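PDB 3A5V: alpha-galactosidase from Umbelopsis vinacea, which probably releases terminal alpha-linked galactose from galactosides by hydrolysis, as a family 27 glycoside hydrolase. Local coordinates for residues A[327-341]-A[372-386]. Sequence-based numbering, arbitrary orientation.
Sequences LLNAGDSAAKMTATW and FSNHITLDVPAHGVR
Backbone hydrogen bonds join Leu-327 to Arg-386 and Asn-329 to Gly-384 in one antiparallel sheet of the C-terminal beta sandwich; Ala-335 to Val-380, Met-337 to Leu-378 and Ala-339 to Ile-376 form a second, two-stranded sheet packed on it. Where the type II turn Pro-381 to Gly-384 enters the first pairing, His-383 and Gly-384 both face Asn-329 in a G1 beta bulge. The Asn-329 amide, with CG anti to its own N (chi1 177°), bridges both sheets: ND2 reaches Val-380 O at 3.2 Å and, across the following loop, Ser-333 O at 2.9 Å, while OD1 takes Gly-331 N in an Asx turn. Val-380 O thus serves two donors, the other being Ala-335 N.

Between the sheets, Val-380 wedges CG1 against Asn-329 CB (3.6 Å) and CG2 against Met-337 CG (3.8 Å). Leu-327 CD1 meets Leu-378 CB, the two side chains crossing at about a right angle. Trp-341 lays one indole face on the backbone of 373-375, Asn-374 N lying 3.3 Å above its plane; Phe-372 CB touches CH2, and NE1 bonds to Arg-356 O. With an alanine in its place, that backbone would probably lose its cover and Arg-356 O this donor.

On the outer face of 335-340 and 375-380, Thr-338 OG1 and Thr-377 OG1 share a hydrogen bond of 2.7 Å, and Lys-336 NZ bridges to Asp-379 OD1 at 2.8 Å, on the syn side.

At the loop end, His-383 NE2 donates to Asp-332 OD1, met nearly along its C-O axis, with carboxylate and ring planes 62° apart. ND1 pairs with Glu-253, so this chain of hydrogen bonds links the sandwich to helix 251-263 of the barrel domain; two carboxylates would probably favour a charged imidazole.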
loop_
_atom_site.group_PDB
_atom_site.type_symbol
_atom_site.label_atom_id
_atom_site.label_comp_id
_atom_site.label_asym_id
_atom_site.label_seq_id
_atom_site.Cartn_x
_atom_site.Cartn_y
_atom_site.Cartn_z
ATOM N N LEU A 327 -33.730 2.592 4.044
ATOM C CA LEU A 327 -33.302 3.717 4.880
ATOM C C LEU A 327 -32.605 3.136 6.093
ATOM O O LEU A 327 -33.188 2.337 6.822
ATOM C CB LEU A 327 -34.513 4.556 5.331
ATOM C CG LEU A 327 -35.419 5.054 4.201
ATOM C CD1 LEU A 327 -36.758 5.512 4.791
ATOM C CD2 LEU A 327 -34.726 6.164 3.434
ATOM N N LEU A 328 -31.358 3.525 6.307
ATOM C CA LEU A 328 -30.598 2.970 7.430
ATOM C C LEU A 328 -30.151 4.105 8.340
ATOM O O LEU A 328 -29.498 5.067 7.899
ATOM C CB LEU A 328 -29.393 2.153 6.934
ATOM C CG LEU A 328 -28.475 1.452 7.950
ATOM C CD1 LEU A 328 -27.777 0.293 7.240
ATOM C CD2 LEU A 328 -27.432 2.414 8.502
ATOM N N ASN A 329 -30.484 3.949 9.611
ATOM C CA ASN A 329 -30.200 4.930 10.638
ATOM C C ASN A 329 -29.170 4.353 11.614
ATOM O O ASN A 329 -29.524 3.621 12.534
ATOM C CB ASN A 329 -31.487 5.313 11.378
ATOM C CG ASN A 329 -31.231 6.293 12.540
ATOM O OD1 ASN A 329 -30.167 6.904 12.624
ATOM N ND2 ASN A 329 -32.195 6.408 13.444
ATOM N N ALA A 330 -27.901 4.683 11.400
ATOM C CA ALA A 330 -26.833 4.206 12.282
ATOM C C ALA A 330 -26.668 5.041 13.555
ATOM O O ALA A 330 -25.769 4.754 14.367
ATOM C CB ALA A 330 -25.495 4.121 11.522
ATOM N N GLY A 331 -27.514 6.065 13.716
ATOM C CA GLY A 331 -27.504 6.924 14.901
ATOM C C GLY A 331 -28.132 6.263 16.114
ATOM O O GLY A 331 -28.869 5.282 15.978
ATOM N N ASP A 332 -27.829 6.808 17.294
ATOM C CA ASP A 332 -28.280 6.255 18.579
ATOM C C ASP A 332 -29.725 6.556 18.954
ATOM O O ASP A 332 -30.207 6.066 19.965
ATOM C CB ASP A 332 -27.353 6.733 19.711
ATOM C CG ASP A 332 -25.983 6.092 19.647
ATOM O OD1 ASP A 332 -25.853 5.004 19.034
ATOM O OD2 ASP A 332 -25.030 6.678 20.204
ATOM N N SER A 333 -30.403 7.371 18.148
ATOM C CA SER A 333 -31.805 7.725 18.372
ATOM C C SER A 333 -32.603 7.541 17.080
ATOM O O SER A 333 -32.063 7.749 15.992
ATOM C CB SER A 333 -31.924 9.191 18.796
ATOM O OG SER A 333 -31.481 9.369 20.140
ATOM N N ALA A 334 -33.885 7.197 17.221
ATOM C CA ALA A 334 -34.820 7.114 16.098
ATOM C C ALA A 334 -34.835 8.429 15.316
ATOM O O ALA A 334 -34.637 9.495 15.896
ATOM C CB ALA A 334 -36.230 6.776 16.599
ATOM N N ALA A 335 -35.037 8.355 14.008
ATOM C CA ALA A 335 -35.063 9.555 13.178
ATOM C C ALA A 335 -36.016 9.393 12.006
ATOM O O ALA A 335 -36.239 8.274 11.526
ATOM C CB ALA A 335 -33.651 9.888 12.662
ATOM N N LYS A 336 -36.578 10.512 11.555
ATOM C CA LYS A 336 -37.346 10.531 10.324
ATOM C C LYS A 336 -36.379 10.669 9.152
ATOM O O LYS A 336 -35.614 11.648 9.083
ATOM C CB LYS A 336 -38.396 11.668 10.357
ATOM C CG LYS A 336 -39.574 11.336 11.273
ATOM C CD LYS A 336 -40.753 12.277 11.091
ATOM C CE LYS A 336 -41.695 12.187 12.295
ATOM N NZ LYS A 336 -42.439 10.913 12.292
ATOM N N MET A 337 -36.381 9.695 8.247
ATOM C CA MET A 337 -35.483 9.740 7.089
ATOM C C MET A 337 -36.266 9.884 5.784
ATOM O O MET A 337 -37.365 9.341 5.667
ATOM C CB MET A 337 -34.604 8.472 7.025
ATOM C CG MET A 337 -33.683 8.276 8.244
ATOM S SD MET A 337 -32.579 6.841 8.042
ATOM C CE MET A 337 -31.844 7.160 6.405
ATOM N N THR A 338 -35.677 10.585 4.810
ATOM C CA THR A 338 -36.322 10.877 3.513
ATOM C C THR A 338 -35.506 10.364 2.335
ATOM O O THR A 338 -34.295 10.639 2.243
ATOM C CB THR A 338 -36.528 12.413 3.347
ATOM O OG1 THR A 338 -37.369 12.873 4.399
ATOM C CG2 THR A 338 -37.167 12.760 1.993
ATOM N N ALA A 339 -36.161 9.616 1.444
ATOM C CA ALA A 339 -35.574 9.205 0.167
ATOM C C ALA A 339 -36.351 9.907 -0.941
ATOM O O ALA A 339 -37.583 9.874 -0.938
ATOM C CB ALA A 339 -35.671 7.695 -0.012
ATOM N N THR A 340 -35.636 10.548 -1.859
ATOM C CA THR A 340 -36.273 11.209 -2.996
ATOM C C THR A 340 -36.195 10.271 -4.212
ATOM O O THR A 340 -35.345 9.386 -4.263
ATOM C CB THR A 340 -35.583 12.535 -3.346
ATOM O OG1 THR A 340 -34.313 12.269 -3.949
ATOM C CG2 THR A 340 -35.361 13.399 -2.077
ATOM N N TRP A 341 -37.089 10.473 -5.173
ATOM C CA TRP A 341 -37.104 9.684 -6.399
ATOM C C TRP A 341 -35.800 9.914 -7.172
ATOM O O TRP A 341 -35.255 8.969 -7.767
ATOM C CB TRP A 341 -38.319 10.082 -7.264
ATOM C CG TRP A 341 -39.703 9.460 -6.898
ATOM C CD1 TRP A 341 -40.765 9.298 -7.760
ATOM C CD2 TRP A 341 -40.155 8.956 -5.616
ATOM N NE1 TRP A 341 -41.838 8.739 -7.098
ATOM C CE2 TRP A 341 -41.488 8.510 -5.790
ATOM C CE3 TRP A 341 -39.561 8.835 -4.339
ATOM C CZ2 TRP A 341 -42.237 7.947 -4.739
ATOM C CZ3 TRP A 341 -40.292 8.271 -3.303
ATOM C CH2 TRP A 341 -41.627 7.841 -3.501
ATOM N N PHE A 372 -47.023 6.929 -3.297
ATOM C CA PHE A 372 -46.243 8.128 -3.004
ATOM C C PHE A 372 -45.724 8.700 -4.325
ATOM O O PHE A 372 -45.557 7.953 -5.294
ATOM C CB PHE A 372 -45.027 7.760 -2.128
ATOM C CG PHE A 372 -45.386 7.265 -0.754
ATOM C CD1 PHE A 372 -45.798 5.946 -0.556
ATOM C CD2 PHE A 372 -45.320 8.125 0.345
ATOM C CE1 PHE A 372 -46.141 5.483 0.720
ATOM C CE2 PHE A 372 -45.663 7.671 1.630
ATOM C CZ PHE A 372 -46.072 6.346 1.813
ATOM N N SER A 373 -45.473 10.011 -4.357
ATOM C CA SER A 373 -44.701 10.643 -5.433
ATOM C C SER A 373 -43.603 11.487 -4.807
ATOM O O SER A 373 -43.720 11.879 -3.639
ATOM C CB SER A 373 -45.584 11.481 -6.369
ATOM O OG SER A 373 -46.141 12.572 -5.687
ATOM N N ASN A 374 -42.549 11.739 -5.588
ATOM C CA ASN A 374 -41.467 12.681 -5.259
ATOM C C ASN A 374 -40.465 12.224 -4.193
ATOM O O ASN A 374 -39.256 12.286 -4.418
ATOM C CB ASN A 374 -42.034 14.057 -4.868
ATOM C CG ASN A 374 -42.615 14.810 -6.057
ATOM O OD1 ASN A 374 -43.818 14.790 -6.265
ATOM N ND2 ASN A 374 -41.758 15.461 -6.846
ATOM N N HIS A 375 -40.978 11.796 -3.036
ATOM C CA HIS A 375 -40.131 11.417 -1.898
ATOM C C HIS A 375 -40.980 10.620 -0.916
ATOM O O HIS A 375 -42.215 10.673 -0.964
ATOM C CB HIS A 375 -39.584 12.660 -1.175
ATOM C CG HIS A 375 -40.661 13.524 -0.588
ATOM N ND1 HIS A 375 -41.031 14.726 -1.145
ATOM C CD2 HIS A 375 -41.472 13.339 0.482
ATOM C CE1 HIS A 375 -42.017 15.253 -0.441
ATOM N NE2 HIS A 375 -42.308 14.426 0.547
ATOM N N ILE A 376 -40.314 9.905 -0.017
ATOM C CA ILE A 376 -41.005 9.257 1.088
ATOM C C ILE A 376 -40.245 9.549 2.392
ATOM O O ILE A 376 -39.017 9.470 2.429
ATOM C CB ILE A 376 -41.131 7.722 0.847
ATOM C CG1 ILE A 376 -41.983 7.062 1.956
ATOM C CG2 ILE A 376 -39.732 7.077 0.676
ATOM C CD1 ILE A 376 -42.412 5.615 1.649
ATOM N N THR A 377 -40.978 9.887 3.453
ATOM C CA THR A 377 -40.368 10.148 4.754
ATOM C C THR A 377 -40.914 9.145 5.767
ATOM O O THR A 377 -42.136 9.011 5.919
ATOM C CB THR A 377 -40.633 11.624 5.229
ATOM O OG1 THR A 377 -40.054 12.545 4.288
ATOM C CG2 THR A 377 -40.013 11.889 6.620
ATOM N N LEU A 378 -40.023 8.447 6.463
ATOM C CA LEU A 378 -40.438 7.408 7.423
ATOM C C LEU A 378 -39.628 7.457 8.708
ATOM O O LEU A 378 -38.458 7.859 8.698
ATOM C CB LEU A 378 -40.270 6.009 6.810
ATOM C CG LEU A 378 -41.112 5.620 5.596
ATOM C CD1 LEU A 378 -40.686 4.244 5.124
ATOM C CD2 LEU A 378 -42.606 5.631 5.925
ATOM N N ASP A 379 -40.254 7.004 9.796
ATOM C CA ASP A 379 -39.562 6.769 11.071
ATOM C C ASP A 379 -38.627 5.565 10.957
ATOM O O ASP A 379 -39.048 4.486 10.551
ATOM C CB ASP A 379 -40.573 6.470 12.172
ATOM C CG ASP A 379 -41.404 7.678 12.548
ATOM O OD1 ASP A 379 -40.820 8.732 12.843
ATOM O OD2 ASP A 379 -42.642 7.555 12.574
ATOM N N VAL A 380 -37.370 5.755 11.343
ATOM C CA VAL A 380 -36.388 4.674 11.335
ATOM C C VAL A 380 -35.767 4.574 12.734
ATOM O O VAL A 380 -35.250 5.561 13.256
ATOM C CB VAL A 380 -35.289 4.908 10.256
ATOM C CG1 VAL A 380 -34.431 3.652 10.091
ATOM C CG2 VAL A 380 -35.934 5.342 8.907
ATOM N N PRO A 381 -35.853 3.391 13.370
ATOM C CA PRO A 381 -35.324 3.217 14.727
ATOM C C PRO A 381 -33.807 3.439 14.806
ATOM O O PRO A 381 -33.102 3.348 13.788
ATOM C CB PRO A 381 -35.656 1.749 15.043
ATOM C CG PRO A 381 -36.793 1.412 14.135
ATOM C CD PRO A 381 -36.483 2.152 12.862
ATOM N N ALA A 382 -33.317 3.729 16.010
ATOM C CA ALA A 382 -31.868 3.728 16.295
ATOM C C ALA A 382 -31.237 2.401 15.849
ATOM O O ALA A 382 -31.808 1.327 16.108
ATOM C CB ALA A 382 -31.640 3.924 17.794
ATOM N N HIS A 383 -30.089 2.487 15.160
ATOM C CA HIS A 383 -29.388 1.329 14.586
ATOM C C HIS A 383 -30.320 0.490 13.713
ATOM O O HIS A 383 -30.187 -0.742 13.654
ATOM C CB HIS A 383 -28.784 0.450 15.698
ATOM C CG HIS A 383 -27.821 1.175 16.590
ATOM N ND1 HIS A 383 -27.232 0.580 17.690
ATOM C CD2 HIS A 383 -27.327 2.439 16.535
ATOM C CE1 HIS A 383 -26.420 1.446 18.274
ATOM N NE2 HIS A 383 -26.462 2.584 17.596
ATOM N N GLY A 384 -31.257 1.170 13.051
ATOM C CA GLY A 384 -32.419 0.531 12.443
ATOM C C GLY A 384 -32.522 0.745 10.950
ATOM O O GLY A 384 -31.781 1.567 10.370
ATOM N N VAL A 385 -33.423 -0.025 10.333
ATOM C CA VAL A 385 -33.728 0.069 8.900
ATOM C C VAL A 385 -35.227 0.149 8.656
ATOM O O VAL A 385 -36.018 -0.309 9.482
ATOM C CB VAL A 385 -33.168 -1.151 8.068
ATOM C CG1 VAL A 385 -31.616 -1.073 7.922
ATOM C CG2 VAL A 385 -33.646 -2.516 8.661
ATOM N N ARG A 386 -35.603 0.747 7.528
ATOM C CA ARG A 386 -36.891 0.453 6.902
ATOM C C ARG A 386 -36.562 -0.129 5.529
ATOM O O ARG A 386 -35.765 0.449 4.784
ATOM C CB ARG A 386 -37.794 1.698 6.775
ATOM C CG ARG A 386 -38.222 2.316 8.130
ATOM C CD ARG A 386 -39.139 1.386 8.952
ATOM N NE ARG A 386 -40.458 1.196 8.334
ATOM C CZ ARG A 386 -41.474 2.058 8.437
ATOM N NH1 ARG A 386 -41.337 3.188 9.136
ATOM N NH2 ARG A 386 -42.631 1.787 7.836
#